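Local atomic coordinates of acyl-CoA dehydrogenase (Mycobacterium thermoresistibile, PDB entry 3PFD), a protein that probably catalyses the FAD-dependent oxidation of saturated acyl-CoA thioesters to their 2,3-dehydroacyl-CoA products, passing the electrons to an acceptor. Residues C[196-201]-C[236-241]; C[28-33]-C[88-93]. All blocks are in the same frame, centred on the assembly; numbering follows the deposited sequence.

Two ways of holding one subunit together are illustrated here. Contact 1 joins strand 194-200 to the short strand 237-238 through backbone bonds, at one margin of a mixed sheet. Contact 2 joins helices 24-47 and 80-91 in the N-terminal helical region almost wholly through side chains. Their centres lie 33 Å apart, on opposite sides of the chain's centre, and their nearest atoms are about 22 Å apart, so they do not touch. In contact 1 the side chain of Ala196 is about 12 Å from a bound reduced FAD. No other subunit of the tetrameric assembly touches the segments of either contact.

Contact 1. Residues C[196-201]-C[236-241]; sequences AFMVHK and RIIGEP
Phe197 and Ile237 sit opposite each other as a non-hydrogen-bonded antiparallel pair, their side chains on one face of the sheet. Ile237 holds CG1 anti to its backbone N (chi1 -169°), which runs CB, CG1 and CD1 alongside ring atoms CD1 and CE1 of Phe197, the two side chains crossing at a slant; Ile237 CD1 ends 3.7 Å from Phe197 CE1. Trp161 of strand 160-171, in the neighbouring antiparallel sheet, packs against this face, touching Ile237 and meeting the Phe197 ring edge-to-face.

On the other face the tip of Ile238 serves two neighbours. Its CD1 lies 3.7 Å from SD of Met198, whose chain is folded at chi2 and chi3, and 3.9 Å from CB of Ala196; Leu119 of helix 117-129 touches both Met198 and Ile238.

Between these faces run two backbone bonds: Ile238 N to Ala196 O at 2.7 Å, nearly straight, and Met198 N to Arg236 O at 2.9 Å. A water bridges Ala196 N to the carbonyl oxygens of Ile238 and Glu240. Arg236 bends at chi2 and brings NH1 back to 2.9 Å from Met198 O, tilted from the guanidinium plane.

Both backbone polar groups of Met198 are thus held by one residue, the N-H by the carbonyl of Arg236 and the C=O by its guanidinium. The salt bridge from NH1 to Asp203 probably offsets the charge this brings into a largely buried position.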
ATOM      1  N   ALA C 196      35.455  -8.793  19.652  1.00 26.93           N
ATOM      2  CA  ALA C 196      35.638  -8.808  18.199  1.00 26.74           C
ATOM      3  C   ALA C 196      37.118  -8.978  17.848  1.00 27.46           C
ATOM      4  O   ALA C 196      37.983  -8.341  18.466  1.00 27.39           O
ATOM      5  CB  ALA C 196      35.065  -7.538  17.585  1.00 25.77           C
ATOM      6  N   PHE C 197      37.390  -9.836  16.855  1.00 27.61           N
ATOM      7  CA  PHE C 197      38.749 -10.200  16.453  1.00 28.40           C
ATOM      8  C   PHE C 197      38.936 -10.200  14.940  1.00 28.91           C
ATOM      9  O   PHE C 197      38.008 -10.526  14.173  1.00 28.28           O
ATOM     10  CB  PHE C 197      39.108 -11.604  16.952  1.00 28.90           C
ATOM     11  CG  PHE C 197      38.847 -11.823  18.414  1.00 28.75           C
ATOM     12  CD1 PHE C 197      39.866 -11.635  19.353  1.00 29.35           C
ATOM     13  CD2 PHE C 197      37.583 -12.233  18.858  1.00 28.77           C
ATOM     14  CE1 PHE C 197      39.625 -11.854  20.722  1.00 30.20           C
ATOM     15  CE2 PHE C 197      37.323 -12.435  20.224  1.00 28.82           C
ATOM     16  CZ  PHE C 197      38.337 -12.248  21.155  1.00 29.73           C
ATOM     17  N   MET C 198      40.149  -9.862  14.507  1.00 29.71           N
ATOM     18  CA  MET C 198      40.514  -9.998  13.095  1.00 29.71           C
ATOM     19  C   MET C 198      41.148 -11.357  12.884  1.00 30.18           C
ATOM     20  O   MET C 198      42.182 -11.676  13.492  1.00 30.82           O
ATOM     21  CB  MET C 198      41.484  -8.903  12.645  1.00 30.18           C
ATOM     22  CG  MET C 198      40.920  -7.493  12.668  1.00 29.00           C
ATOM     23  SD  MET C 198      39.333  -7.254  11.834  0.90 26.57           S
ATOM     24  CE  MET C 198      39.666  -7.810  10.148  1.00 26.59           C
ATOM     25  N   VAL C 199      40.507 -12.156  12.034  1.00 29.37           N
ATOM     26  CA  VAL C 199      40.968 -13.486  11.702  1.00 29.18           C
ATOM     27  C   VAL C 199      41.391 -13.507  10.228  1.00 29.98           C
ATOM     28  O   VAL C 199      40.711 -12.930   9.366  1.00 29.58           O
ATOM     29  CB  VAL C 199      39.867 -14.566  11.978  1.00 28.77           C
ATOM     30  CG1 VAL C 199      40.326 -15.955  11.504  1.00 28.70           C
ATOM     31  CG2 VAL C 199      39.466 -14.612  13.487  1.00 27.78           C
ATOM     32  N   HIS C 200      42.504 -14.188   9.963  1.00 30.53           N
ATOM     33  CA  HIS C 200      43.088 -14.293   8.635  1.00 30.98           C
ATOM     34  C   HIS C 200      42.818 -15.679   8.046  1.00 30.85           C
ATOM     35  O   HIS C 200      42.775 -16.667   8.776  1.00 29.64           O
ATOM     36  CB  HIS C 200      44.593 -14.006   8.711  1.00 31.97           C
ATOM     37  CG  HIS C 200      45.265 -13.868   7.377  1.00 32.10           C
ATOM     38  ND1 HIS C 200      45.676 -14.952   6.634  1.00 33.07           N
ATOM     39  CD2 HIS C 200      45.614 -12.772   6.664  1.00 32.91           C
ATOM     40  CE1 HIS C 200      46.242 -14.530   5.516  1.00 33.87           C
ATOM     41  NE2 HIS C 200      46.223 -13.209   5.512  1.00 32.32           N
ATOM     42  N   LYS C 201      42.609 -15.728   6.727  1.00 31.84           N
ATOM     43  CA  LYS C 201      42.323 -16.977   5.979  1.00 33.12           C
ATOM     44  C   LYS C 201      43.301 -18.140   6.257  1.00 34.65           C
ATOM     45  O   LYS C 201      42.919 -19.311   6.149  1.00 35.00           O
ATOM     46  CB  LYS C 201      42.271 -16.700   4.467  1.00 33.41           C
ATOM     47  CG  LYS C 201      43.522 -16.019   3.927  1.00 36.44           C
ATOM     48  CD  LYS C 201      43.498 -15.839   2.414  1.00 41.13           C
ATOM     49  CE  LYS C 201      44.440 -16.800   1.736  1.00 45.08           C
ATOM     50  NZ  LYS C 201      44.873 -16.297   0.388  1.00 48.64           N
ATOM     51  N   ARG C 236      45.038  -9.327  17.880  1.00 37.57           N
ATOM     52  CA  ARG C 236      43.943  -9.459  16.912  1.00 36.50           C
ATOM     53  C   ARG C 236      42.622  -8.915  17.414  1.00 35.73           C
ATOM     54  O   ARG C 236      41.708  -8.700  16.616  1.00 34.95           O
ATOM     55  CB  ARG C 236      43.733 -10.918  16.464  1.00 36.26           C
ATOM     56  CG  ARG C 236      44.905 -11.548  15.705  1.00 36.24           C
ATOM     57  CD  ARG C 236      45.147 -10.906  14.352  1.00 35.12           C
ATOM     58  NE  ARG C 236      46.091 -11.716  13.576  1.00 35.88           N
ATOM     59  CZ  ARG C 236      45.776 -12.837  12.934  1.00 34.48           C
ATOM     60  NH1 ARG C 236      44.528 -13.305  12.944  1.00 32.75           N
ATOM     61  NH2 ARG C 236      46.716 -13.490  12.268  1.00 36.06           N
ATOM     62  N   ILE C 237      42.508  -8.722  18.727  1.00 35.67           N
ATOM     63  CA  ILE C 237      41.276  -8.195  19.316  1.00 35.08           C
ATOM     64  C   ILE C 237      41.086  -6.741  18.910  1.00 34.90           C
ATOM     65  O   ILE C 237      42.050  -5.980  18.838  1.00 35.88           O
ATOM     66  CB  ILE C 237      41.214  -8.413  20.871  1.00 35.79           C
ATOM     67  CG1 ILE C 237      39.812  -8.113  21.422  1.00 34.87           C
ATOM     68  CG2 ILE C 237      42.317  -7.626  21.624  1.00 35.80           C
ATOM     69  CD1 ILE C 237      39.540  -8.745  22.785  1.00 34.57           C
ATOM     70  N   ILE C 238      39.843  -6.378  18.595  1.00 34.30           N
ATOM     71  CA  ILE C 238      39.491  -5.014  18.252  1.00 33.88           C
ATOM     72  C   ILE C 238      38.936  -4.353  19.510  1.00 34.73           C
ATOM     73  O   ILE C 238      37.893  -4.775  20.043  1.00 33.87           O
ATOM     74  CB  ILE C 238      38.437  -4.976  17.120  1.00 33.53           C
ATOM     75  CG1 ILE C 238      38.894  -5.846  15.938  1.00 33.11           C
ATOM     76  CG2 ILE C 238      38.148  -3.536  16.700  1.00 31.95           C
ATOM     77  CD1 ILE C 238      37.768  -6.290  15.029  1.00 33.00           C
ATOM     78  N   GLY C 239      39.648  -3.327  19.987  1.00 35.75           N
ATOM     79  CA  GLY C 239      39.287  -2.637  21.230  1.00 36.70           C
ATOM     80  C   GLY C 239      39.308  -3.571  22.426  1.00 37.03           C
ATOM     81  O   GLY C 239      39.947  -4.622  22.389  1.00 37.06           O
ATOM     82  N   GLU C 240      38.594  -3.196  23.482  1.00 37.42           N
ATOM     83  CA  GLU C 240      38.695  -3.903  24.760  1.00 38.11           C
ATOM     84  C   GLU C 240      37.877  -5.179  24.758  1.00 36.67           C
ATOM     85  O   GLU C 240      36.877  -5.250  24.049  1.00 36.12           O
ATOM     86  CB  GLU C 240      38.233  -2.997  25.904  1.00 39.02           C
ATOM     87  CG  GLU C 240      39.216  -1.896  26.263  1.00 43.26           C
ATOM     88  CD  GLU C 240      40.565  -2.435  26.715  1.00 49.00           C
ATOM     89  OE1 GLU C 240      40.624  -3.591  27.186  1.00 51.75           O
ATOM     90  OE2 GLU C 240      41.575  -1.708  26.598  1.00 52.56           O
ATOM     91  N   PRO C 241      38.299  -6.198  25.542  1.00 36.56           N
ATOM     92  CA  PRO C 241      37.421  -7.353  25.735  1.00 35.52           C
ATOM     93  C   PRO C 241      36.019  -6.923  26.154  1.00 34.63           C
ATOM     94  O   PRO C 241      35.867  -6.059  27.010  1.00 34.25           O
ATOM     95  CB  PRO C 241      38.091  -8.117  26.882  1.00 36.09           C
ATOM     96  CG  PRO C 241      39.531  -7.809  26.721  1.00 37.13           C
ATOM     97  CD  PRO C 241      39.598  -6.386  26.227  1.00 37.20           C
TER
HETATM   98  O   HOH W   1      36.620  -6.845  21.469  1.00 29.87           O

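Contact 2. Residues C[28-33]-C[88-93]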
ATOM      1  N   GLU C  28      29.983   9.318 -12.850  1.00 29.95           N
ATOM      2  CA  GLU C  28      30.223   9.061 -14.270  1.00 30.92           C
ATOM      3  C   GLU C  28      31.292   7.968 -14.460  1.00 30.38           C
ATOM      4  O   GLU C  28      31.130   7.063 -15.295  1.00 31.01           O
ATOM      5  CB  GLU C  28      30.583  10.376 -15.020  1.00 32.64           C
ATOM      6  CG  GLU C  28      29.432  11.417 -15.020  1.00 36.38           C
ATOM      7  CD  GLU C  28      29.737  12.753 -15.733  1.00 41.95           C
ATOM      8  OE1 GLU C  28      28.885  13.185 -16.545  1.00 43.37           O
ATOM      9  OE2 GLU C  28      30.791  13.391 -15.479  1.00 45.05           O
ATOM     10  N   ALA C  29      32.365   8.042 -13.671  1.00 29.67           N
ATOM     11  CA  ALA C  29      33.448   7.058 -13.707  1.00 28.75           C
ATOM     12  C   ALA C  29      33.019   5.662 -13.254  1.00 27.62           C
ATOM     13  O   ALA C  29      33.343   4.681 -13.918  1.00 27.67           O
ATOM     14  CB  ALA C  29      34.632   7.535 -12.878  1.00 29.38           C
ATOM     15  N   ILE C  30      32.312   5.560 -12.122  1.00 26.37           N
ATOM     16  CA  ILE C  30      31.851   4.241 -11.667  1.00 24.90           C
ATOM     17  C   ILE C  30      30.783   3.639 -12.558  1.00 24.77           C
ATOM     18  O   ILE C  30      30.814   2.445 -12.798  1.00 24.75           O
ATOM     19  CB  ILE C  30      31.431   4.166 -10.164  1.00 24.15           C
ATOM     20  CG1 ILE C  30      31.124   2.717  -9.773  1.00 23.57           C
ATOM     21  CG2 ILE C  30      30.268   5.071  -9.858  1.00 21.03           C
ATOM     22  CD1 ILE C  30      32.308   1.748  -9.955  1.00 25.05           C
ATOM     23  N   ARG C  31      29.863   4.459 -13.070  1.00 25.21           N
ATOM     24  CA  ARG C  31      28.872   3.974 -14.038  1.00 25.09           C
ATOM     25  C   ARG C  31      29.519   3.408 -15.293  1.00 26.05           C
ATOM     26  O   ARG C  31      29.059   2.399 -15.817  1.00 26.12           O
ATOM     27  CB  ARG C  31      27.876   5.060 -14.458  1.00 25.28           C
ATOM     28  CG  ARG C  31      26.795   4.511 -15.414  1.00 25.83           C
ATOM     29  CD  ARG C  31      25.645   5.441 -15.620  1.00 28.40           C
ATOM     30  NE  ARG C  31      24.725   5.356 -14.481  1.00 32.13           N
ATOM     31  CZ  ARG C  31      23.485   5.846 -14.461  1.00 31.24           C
ATOM     32  NH1 ARG C  31      22.984   6.476 -15.527  1.00 32.45           N
ATOM     33  NH2 ARG C  31      22.746   5.702 -13.371  1.00 28.45           N
ATOM     34  N   ALA C  32      30.551   4.080 -15.804  1.00 27.07           N
ATOM     35  CA  ALA C  32      31.220   3.620 -17.035  1.00 27.72           C
ATOM     36  C   ALA C  32      31.889   2.273 -16.796  1.00 27.44           C
ATOM     37  O   ALA C  32      31.729   1.350 -17.583  1.00 27.82           O
ATOM     38  CB  ALA C  32      32.225   4.652 -17.546  1.00 27.70           C
ATOM     39  N   LEU C  33      32.598   2.147 -15.681  1.00 27.64           N
ATOM     40  CA  LEU C  33      33.203   0.876 -15.317  1.00 27.32           C
ATOM     41  C   LEU C  33      32.146  -0.212 -15.121  1.00 26.93           C
ATOM     42  O   LEU C  33      32.300  -1.320 -15.628  1.00 26.52           O
ATOM     43  CB  LEU C  33      34.041   1.027 -14.051  1.00 27.79           C
ATOM     44  CG  LEU C  33      34.887  -0.205 -13.742  1.00 28.28           C
ATOM     45  CD1 LEU C  33      36.208   0.265 -13.233  1.00 32.42           C
ATOM     46  CD2 LEU C  33      34.222  -1.159 -12.749  1.00 29.63           C
ATOM     47  N   GLU C  88      25.905   1.811  -5.040  1.00 14.63           N
ATOM     48  CA  GLU C  88      24.679   2.010  -5.806  1.00 14.56           C
ATOM     49  C   GLU C  88      24.881   1.766  -7.301  1.00 14.79           C
ATOM     50  O   GLU C  88      24.076   1.083  -7.934  1.00 14.58           O
ATOM     51  CB  GLU C  88      24.175   3.453  -5.577  1.00 14.16           C
ATOM     52  CG  GLU C  88      22.969   3.925  -6.420  1.00 15.20           C
ATOM     53  CD  GLU C  88      22.700   5.436  -6.232  1.00 17.09           C
ATOM     54  OE1 GLU C  88      22.963   5.952  -5.117  1.00 16.02           O
ATOM     55  OE2 GLU C  88      22.270   6.117  -7.193  1.00 14.94           O
ATOM     56  N   GLU C  89      25.931   2.350  -7.874  1.00 15.40           N
ATOM     57  CA  GLU C  89      26.155   2.239  -9.318  1.00 16.43           C
ATOM     58  C   GLU C  89      26.549   0.818  -9.736  1.00 16.23           C
ATOM     59  O   GLU C  89      26.230   0.363 -10.860  1.00 16.10           O
ATOM     60  CB  GLU C  89      27.181   3.265  -9.806  1.00 17.30           C
ATOM     61  CG  GLU C  89      26.628   4.711  -9.860  1.00 19.94           C
ATOM     62  CD  GLU C  89      25.491   4.894 -10.880  1.00 21.47           C
ATOM     63  OE1 GLU C  89      25.429   4.143 -11.863  1.00 23.22           O
ATOM     64  OE2 GLU C  89      24.641   5.780 -10.687  1.00 21.19           O
ATOM     65  N   VAL C  90      27.238   0.112  -8.845  1.00 15.61           N
ATOM     66  CA  VAL C  90      27.573  -1.279  -9.128  1.00 16.29           C
ATOM     67  C   VAL C  90      26.273  -2.111  -9.004  1.00 15.66           C
ATOM     68  O   VAL C  90      25.997  -2.929  -9.862  1.00 15.81           O
ATOM     69  CB  VAL C  90      28.750  -1.835  -8.250  1.00 16.30           C
ATOM     70  CG1 VAL C  90      29.031  -3.309  -8.562  1.00 16.74           C
ATOM     71  CG2 VAL C  90      30.030  -1.065  -8.507  1.00 18.23           C
ATOM     72  N   ALA C  91      25.455  -1.852  -7.980  1.00 15.12           N
ATOM     73  CA  ALA C  91      24.239  -2.663  -7.747  1.00 14.45           C
ATOM     74  C   ALA C  91      23.201  -2.527  -8.864  1.00 14.36           C
ATOM     75  O   ALA C  91      22.402  -3.459  -9.130  1.00 13.46           O
ATOM     76  CB  ALA C  91      23.612  -2.298  -6.405  1.00 12.61           C
ATOM     77  N   ARG C  92      23.214  -1.352  -9.490  1.00 14.38           N
ATOM     78  CA  ARG C  92      22.409  -1.045 -10.670  1.00 15.13           C
ATOM     79  C   ARG C  92      22.606  -2.077 -11.772  1.00 15.50           C
ATOM     80  O   ARG C  92      21.672  -2.300 -12.566  1.00 15.64           O
ATOM     81  CB  ARG C  92      22.784   0.352 -11.205  1.00 16.22           C
ATOM     82  CG  ARG C  92      21.869   0.943 -12.273  1.00 16.96           C
ATOM     83  CD  ARG C  92      22.185   2.421 -12.526  1.00 23.13           C
ATOM     84  NE  ARG C  92      21.599   2.834 -13.794  1.00 27.50           N
ATOM     85  CZ  ARG C  92      22.178   2.677 -14.991  1.00 32.82           C
ATOM     86  NH1 ARG C  92      23.420   2.185 -15.106  1.00 31.65           N
ATOM     87  NH2 ARG C  92      21.518   3.051 -16.092  1.00 31.59           N
ATOM     88  N   VAL C  93      23.803  -2.664 -11.871  1.00 15.07           N
ATOM     89  CA  VAL C  93      24.042  -3.673 -12.927  1.00 15.39           C
ATOM     90  C   VAL C  93      24.277  -5.097 -12.395  1.00 15.77           C
ATOM     91  O   VAL C  93      24.030  -6.093 -13.114  1.00 15.35           O
ATOM     92  CB  VAL C  93      25.159  -3.265 -13.937  1.00 16.09           C
ATOM     93  CG1 VAL C  93      24.835  -1.909 -14.651  1.00 16.45           C
ATOM     94  CG2 VAL C  93      26.550  -3.226 -13.276  1.00 15.78           C
TER
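Arg31 grips Glu89 side-on, with NE and NH2 each meeting one carboxylate oxygen. The NE bond to OE1 is 3.0 Å long and nearly straight; OE1 lies in the guanidinium plane, yet is itself approached from above the carboxylate plane. NH2 reaches the syn lone pair of OE2 at a longer 3.3 Å, and the two flat groups are turned 55° apart.

The tightly packed side is apolar. Ile30 sets CG2 against CB of Glu89 at 3.6 Å and CD1 against CG2 of Val90 at 3.9 Å, Ile30 and Val90 crossing at about a right angle. Leu59 of helix 53-61 touches both Ile30 and Val90 and continues the apolar side.

Toward solvent, the partly exposed Arg31 and Arg92 lie one on the other. Their guanidinium groups stack with centres 3.5 Å apart and planes 16° apart. Such like charges would repel, but Glu89, bound to Arg31, and Glu35 and Asp272, bound to Arg92, probably offset this. Glu89 is shared with Arg27.

Helices 24-47 and 80-91 pack here in the helical N-terminal domain of the acyl-CoA dehydrogenase fold, and Arg92 carries the charged network across to helix 256-280 of the C-terminal domain.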